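Local coordinates for probable benzoylformate decarboxylase (Rhodococcus jostii, PDB 7ORX), which belongs to the thiamine diphosphate-dependent enzymes and binds thiamine diphosphate together with a sodium ion in a four-chain assembly, at residues P233-P238 against S264-G269; G289-G294 against R310-E315. All coordinates share one frame; numbering follows the deposited sequence.

Both contacts belong to the central domain, a six-stranded parallel sheet flanked by helices, and both are partly buried and apolar, with no hydrogen bond crossing either. Contact 1 joins strand 234-236 to the end of helix 260-266, so one partner comes from the sheet. Contact 2 ties two loops, one ahead of strand 297-302 and the other leading into strand 315-318, the outermost of this chain's sheet. An indole carries contact 1 and a phenol ring contact 2, each covered on a face by aliphatic carbons. No other chain touches contact 1, whereas contact 2 borders two further subunits. The two meet where S264 OG hydrogen-bonds N290 O, and their centres lie about 13 Å apart.

Contact 1. Residues P233-P238 against S264-G269; sequences PVWIAP and SKTLEG
The indole of W235 reaches from the sheet to the end of helix 260-266, where T266 and L267 cover the same face, one over each ring. CG2 of T266 sits above the six-membered ring, 3.6 Å from its centroid and displaced toward the rim, so that CH2 and CZ2 of W235 are its nearest neighbours. Further along the indole, CD2 of L267 lies 4.2 Å from the centroid of the five-membered ring, 22° off its normal. Both are CH-pi contacts over the face. In the Rossmann-like central domain, strand 234-236 lies between strands 206-210 and 252-255 in the parallel sheet, and the contact packs helix 260-266, which follows strand 252-255, against a side chain of the adjacent strand 234-236. V207, R253 and L256 also touch W235. With CG2 of T266 anti to the backbone N (chi1 -57° for OG1), the methyl is delivered to the ring while OG1 hydrogen-bonds the carbonyl O of D262 one turn back in the helix. L267, the first residue to depart from helical geometry, comes to the indole chiefly through one branch: its CD2 is 4.0 Å from both CD1 and NE1 of W235.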
loop_
_atom_site.group_PDB
_atom_site.type_symbol
_atom_site.label_atom_id
_atom_site.label_comp_id
_atom_site.label_asym_id
_atom_site.label_seq_id
_atom_site.Cartn_x
_atom_site.Cartn_y
_atom_site.Cartn_z
ATOM N N PRO C 233 34.671 6.149 28.923
ATOM C CA PRO C 233 34.005 7.311 28.383
ATOM C C PRO C 233 32.644 6.948 27.791
ATOM O O PRO C 233 32.476 5.830 27.329
ATOM C CB PRO C 233 34.959 7.821 27.306
ATOM C CG PRO C 233 35.882 6.715 27.012
ATOM C CD PRO C 233 35.939 5.877 28.259
ATOM N N VAL C 234 31.709 7.892 27.863
ATOM C CA VAL C 234 30.310 7.755 27.390
ATOM C C VAL C 234 30.021 8.873 26.403
ATOM O O VAL C 234 30.138 9.999 26.783
ATOM C CB VAL C 234 29.326 7.790 28.559
ATOM C CG1 VAL C 234 27.885 7.839 28.076
ATOM C CG2 VAL C 234 29.533 6.603 29.486
ATOM N N TRP C 235 29.665 8.534 25.184
ATOM C CA TRP C 235 29.124 9.450 24.167
ATOM C C TRP C 235 27.647 9.168 23.990
ATOM O O TRP C 235 27.232 8.001 24.175
ATOM C CB TRP C 235 29.814 9.222 22.837
ATOM C CG TRP C 235 31.261 9.526 22.854
ATOM C CD1 TRP C 235 32.288 8.758 23.299
ATOM C CD2 TRP C 235 31.836 10.737 22.349
ATOM N NE1 TRP C 235 33.478 9.424 23.114
ATOM C CE2 TRP C 235 33.223 10.633 22.533
ATOM C CE3 TRP C 235 31.292 11.905 21.791
ATOM C CZ2 TRP C 235 34.071 11.658 22.162
ATOM C CZ3 TRP C 235 32.132 12.932 21.458
ATOM C CH2 TRP C 235 33.505 12.808 21.646
ATOM N N ILE C 236 26.904 10.169 23.562
ATOM C CA ILE C 236 25.496 9.959 23.143
ATOM C C ILE C 236 25.496 9.657 21.638
ATOM O O ILE C 236 26.188 10.373 20.896
ATOM C CB ILE C 236 24.675 11.198 23.528
ATOM C CG1 ILE C 236 24.584 11.316 25.046
ATOM C CG2 ILE C 236 23.296 11.183 22.887
ATOM C CD1 ILE C 236 23.878 12.594 25.502
ATOM N N ALA C 237 24.725 8.688 21.184
ATOM C CA ALA C 237 24.596 8.391 19.755
ATOM C C ALA C 237 24.143 9.621 18.994
ATOM O O ALA C 237 23.349 10.434 19.465
ATOM C CB ALA C 237 23.577 7.299 19.566
ATOM N N PRO C 238 24.544 9.734 17.724
ATOM C CA PRO C 238 24.235 10.898 16.915
ATOM C C PRO C 238 22.756 11.172 16.689
ATOM O O PRO C 238 22.032 10.297 16.685
ATOM C CB PRO C 238 24.893 10.611 15.567
ATOM C CG PRO C 238 24.990 9.118 15.546
ATOM C CD PRO C 238 25.303 8.732 16.977
ATOM N N SER C 264 33.705 7.989 13.208
ATOM C CA SER C 264 34.788 6.986 13.332
ATOM C C SER C 264 36.094 7.661 13.773
ATOM O O SER C 264 36.870 7.024 14.514
ATOM C CB SER C 264 34.933 6.164 12.076
ATOM O OG SER C 264 35.220 6.999 10.977
ATOM N N LYS C 265 36.335 8.908 13.357
ATOM C CA LYS C 265 37.554 9.685 13.730
ATOM C C LYS C 265 37.481 10.015 15.233
ATOM O O LYS C 265 38.517 9.932 15.906
ATOM C CB LYS C 265 37.717 10.906 12.811
ATOM C CG LYS C 265 38.917 11.821 13.113
ATOM C CD LYS C 265 38.509 13.259 13.551
ATOM C CE LYS C 265 39.238 13.813 14.775
ATOM N NZ LYS C 265 40.686 14.029 14.518
ATOM N N THR C 266 36.296 10.363 15.737
ATOM C CA THR C 266 36.049 10.697 17.166
ATOM C C THR C 266 36.368 9.495 18.069
ATOM O O THR C 266 36.983 9.730 19.128
ATOM C CB THR C 266 34.603 11.143 17.371
ATOM O OG1 THR C 266 34.341 12.262 16.521
ATOM C CG2 THR C 266 34.294 11.498 18.805
ATOM N N LEU C 267 35.961 8.269 17.678
ATOM C CA LEU C 267 36.143 7.028 18.481
ATOM C C LEU C 267 37.473 6.338 18.161
ATOM O O LEU C 267 37.681 5.195 18.641
ATOM C CB LEU C 267 34.993 6.064 18.184
ATOM C CG LEU C 267 33.589 6.547 18.506
ATOM C CD1 LEU C 267 32.573 5.490 18.159
ATOM C CD2 LEU C 267 33.470 6.950 19.966
ATOM N N GLU C 268 38.325 6.962 17.349
ATOM C CA GLU C 268 39.687 6.448 17.044
ATOM C C GLU C 268 40.359 6.097 18.384
ATOM O O GLU C 268 40.245 6.901 19.351
ATOM C CB GLU C 268 40.427 7.509 16.216
ATOM C CG GLU C 268 41.773 7.096 15.606
ATOM C CD GLU C 268 42.847 8.209 15.518
ATOM O OE1 GLU C 268 42.491 9.424 15.606
ATOM O OE2 GLU C 268 44.060 7.877 15.408
ATOM N N GLY C 269 40.968 4.915 18.464
ATOM C CA GLY C 269 41.686 4.460 19.665
ATOM C C GLY C 269 40.883 3.462 20.495
ATOM O O GLY C 269 41.460 2.833 21.374
#

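Contact 2. Residues G289-G294 against R310-E315; sequences GNYLPG and RAPIGE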
loop_
_atom_site.group_PDB
_atom_site.type_symbol
_atom_site.label_atom_id
_atom_site.label_comp_id
_atom_site.label_asym_id
_atom_site.label_seq_id
_atom_site.Cartn_x
_atom_site.Cartn_y
_atom_site.Cartn_z
ATOM N N GLY C 289 33.307 7.629 4.266
ATOM C CA GLY C 289 34.508 7.060 4.908
ATOM C C GLY C 289 34.147 5.797 5.659
ATOM O O GLY C 289 33.129 5.156 5.306
ATOM N N ASN C 290 34.944 5.441 6.670
ATOM C CA ASN C 290 34.848 4.141 7.413
ATOM C C ASN C 290 33.812 4.258 8.539
ATOM O O ASN C 290 33.899 5.247 9.302
ATOM C CB ASN C 290 36.198 3.714 8.016
ATOM C CG ASN C 290 37.345 3.661 7.030
ATOM O OD1 ASN C 290 37.175 3.246 5.897
ATOM N ND2 ASN C 290 38.528 4.052 7.461
ATOM N N TYR C 291 32.892 3.287 8.666
ATOM C CA TYR C 291 31.850 3.252 9.734
ATOM C C TYR C 291 32.521 3.183 11.104
ATOM O O TYR C 291 32.110 3.929 12.036
ATOM C CB TYR C 291 30.879 2.081 9.571
ATOM C CG TYR C 291 29.968 2.199 8.378
ATOM C CD1 TYR C 291 28.997 3.185 8.324
ATOM C CD2 TYR C 291 30.079 1.337 7.300
ATOM C CE1 TYR C 291 28.185 3.331 7.211
ATOM C CE2 TYR C 291 29.260 1.455 6.190
ATOM C CZ TYR C 291 28.323 2.469 6.146
ATOM O OH TYR C 291 27.497 2.645 5.089
ATOM N N LEU C 292 33.534 2.325 11.211
ATOM C CA LEU C 292 34.305 2.147 12.463
ATOM C C LEU C 292 35.745 2.593 12.259
ATOM O O LEU C 292 36.279 2.508 11.156
ATOM C CB LEU C 292 34.289 0.675 12.853
ATOM C CG LEU C 292 32.907 0.055 13.024
ATOM C CD1 LEU C 292 33.044 -1.387 13.421
ATOM C CD2 LEU C 292 32.099 0.796 14.072
ATOM N N PRO C 293 36.415 3.010 13.353
ATOM C CA PRO C 293 37.865 3.157 13.356
ATOM C C PRO C 293 38.561 1.789 13.197
ATOM O O PRO C 293 37.963 0.778 13.544
ATOM C CB PRO C 293 38.198 3.842 14.705
ATOM C CG PRO C 293 36.965 3.730 15.553
ATOM C CD PRO C 293 35.819 3.279 14.665
ATOM N N GLY C 294 39.792 1.789 12.669
ATOM C CA GLY C 294 40.694 0.623 12.650
ATOM C C GLY C 294 40.748 -0.089 13.993
ATOM O O GLY C 294 40.729 0.581 15.025
ATOM N N ARG C 310 19.001 -3.600 10.029
ATOM C CA ARG C 310 19.352 -2.638 8.951
ATOM C C ARG C 310 20.748 -2.026 9.161
ATOM O O ARG C 310 21.278 -1.509 8.170
ATOM C CB ARG C 310 18.295 -1.541 8.804
ATOM C CG ARG C 310 18.411 -0.422 9.817
ATOM C CD ARG C 310 17.261 0.511 9.579
ATOM N NE ARG C 310 17.286 1.604 10.542
ATOM C CZ ARG C 310 16.422 1.750 11.554
ATOM N NH1 ARG C 310 15.461 0.870 11.791
ATOM N NH2 ARG C 310 16.537 2.774 12.368
ATOM N N ALA C 311 21.337 -2.132 10.362
ATOM C CA ALA C 311 22.702 -1.632 10.634
ATOM C C ALA C 311 23.642 -2.184 9.582
ATOM O O ALA C 311 23.543 -3.360 9.213
ATOM C CB ALA C 311 23.212 -2.009 11.996
ATOM N N PRO C 312 24.562 -1.349 9.056
ATOM C CA PRO C 312 25.561 -1.789 8.090
ATOM C C PRO C 312 26.817 -2.405 8.708
ATOM O O PRO C 312 27.576 -2.972 7.955
ATOM C CB PRO C 312 25.896 -0.465 7.374
ATOM C CG PRO C 312 25.797 0.577 8.472
ATOM C CD PRO C 312 24.604 0.114 9.267
ATOM N N ILE C 313 27.045 -2.267 10.011
ATOM C CA ILE C 313 28.105 -3.082 10.696
ATOM C C ILE C 313 27.603 -3.476 12.077
ATOM O O ILE C 313 26.557 -2.916 12.516
ATOM C CB ILE C 313 29.468 -2.349 10.806
ATOM C CG1 ILE C 313 29.283 -0.882 11.131
ATOM C CG2 ILE C 313 30.322 -2.480 9.561
ATOM C CD1 ILE C 313 28.626 -0.643 12.445
ATOM N N GLY C 314 28.334 -4.398 12.709
ATOM C CA GLY C 314 28.242 -4.699 14.159
ATOM C C GLY C 314 27.640 -6.054 14.467
ATOM O O GLY C 314 26.927 -6.614 13.611
ATOM N N GLU C 315 27.920 -6.560 15.667
ATOM C CA GLU C 315 27.273 -7.734 16.304
ATOM C C GLU C 315 26.122 -7.225 17.186
ATOM O O GLU C 315 26.411 -6.707 18.262
ATOM C CB GLU C 315 28.340 -8.492 17.095
ATOM C CG GLU C 315 27.778 -9.538 18.057
ATOM C CD GLU C 315 28.750 -10.578 18.574
ATOM O OE1 GLU C 315 29.711 -10.205 19.289
ATOM O OE2 GLU C 315 28.526 -11.763 18.272
#
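P312 sets the CB-CG side of its ring over one face of the Y291 phenol ring, the two side chains crossing at about a right angle. Its CG stands 4.0 Å from the ring centroid and 16° off the normal, a CH-pi contact in which CE1 and CZ of Y291 are nearest to CG, while CB of P312 lies 4.0 Å from CZ of Y291. The tyrosine hydroxyl hydrogen-bonds the side chain of Q109 of a neighbouring subunit, so the ring is held at its polar end as well as over its face. I313 follows, with CG1 placed between the backbone N and the carbonyl carbon (chi1 40°). From there CG1 meets CB of Y291 at 3.7 Å, and CD1 runs on to CD2 of L292 at 4.1 Å, the leucine and isoleucine side chains passing in opposite directions. L298 of strand 297-302 touches both L292 and I313. The carbonyl O of G314 accepts a hydrogen bond from R180 of a different neighbouring subunit. E315 then enters strand 315-318, pairing in parallel with a strand of that same subunit. The contact thus packs together two connecting loops of a Rossmann-like parallel alpha/beta domain, beside the strand at which its sheet continues into another subunit.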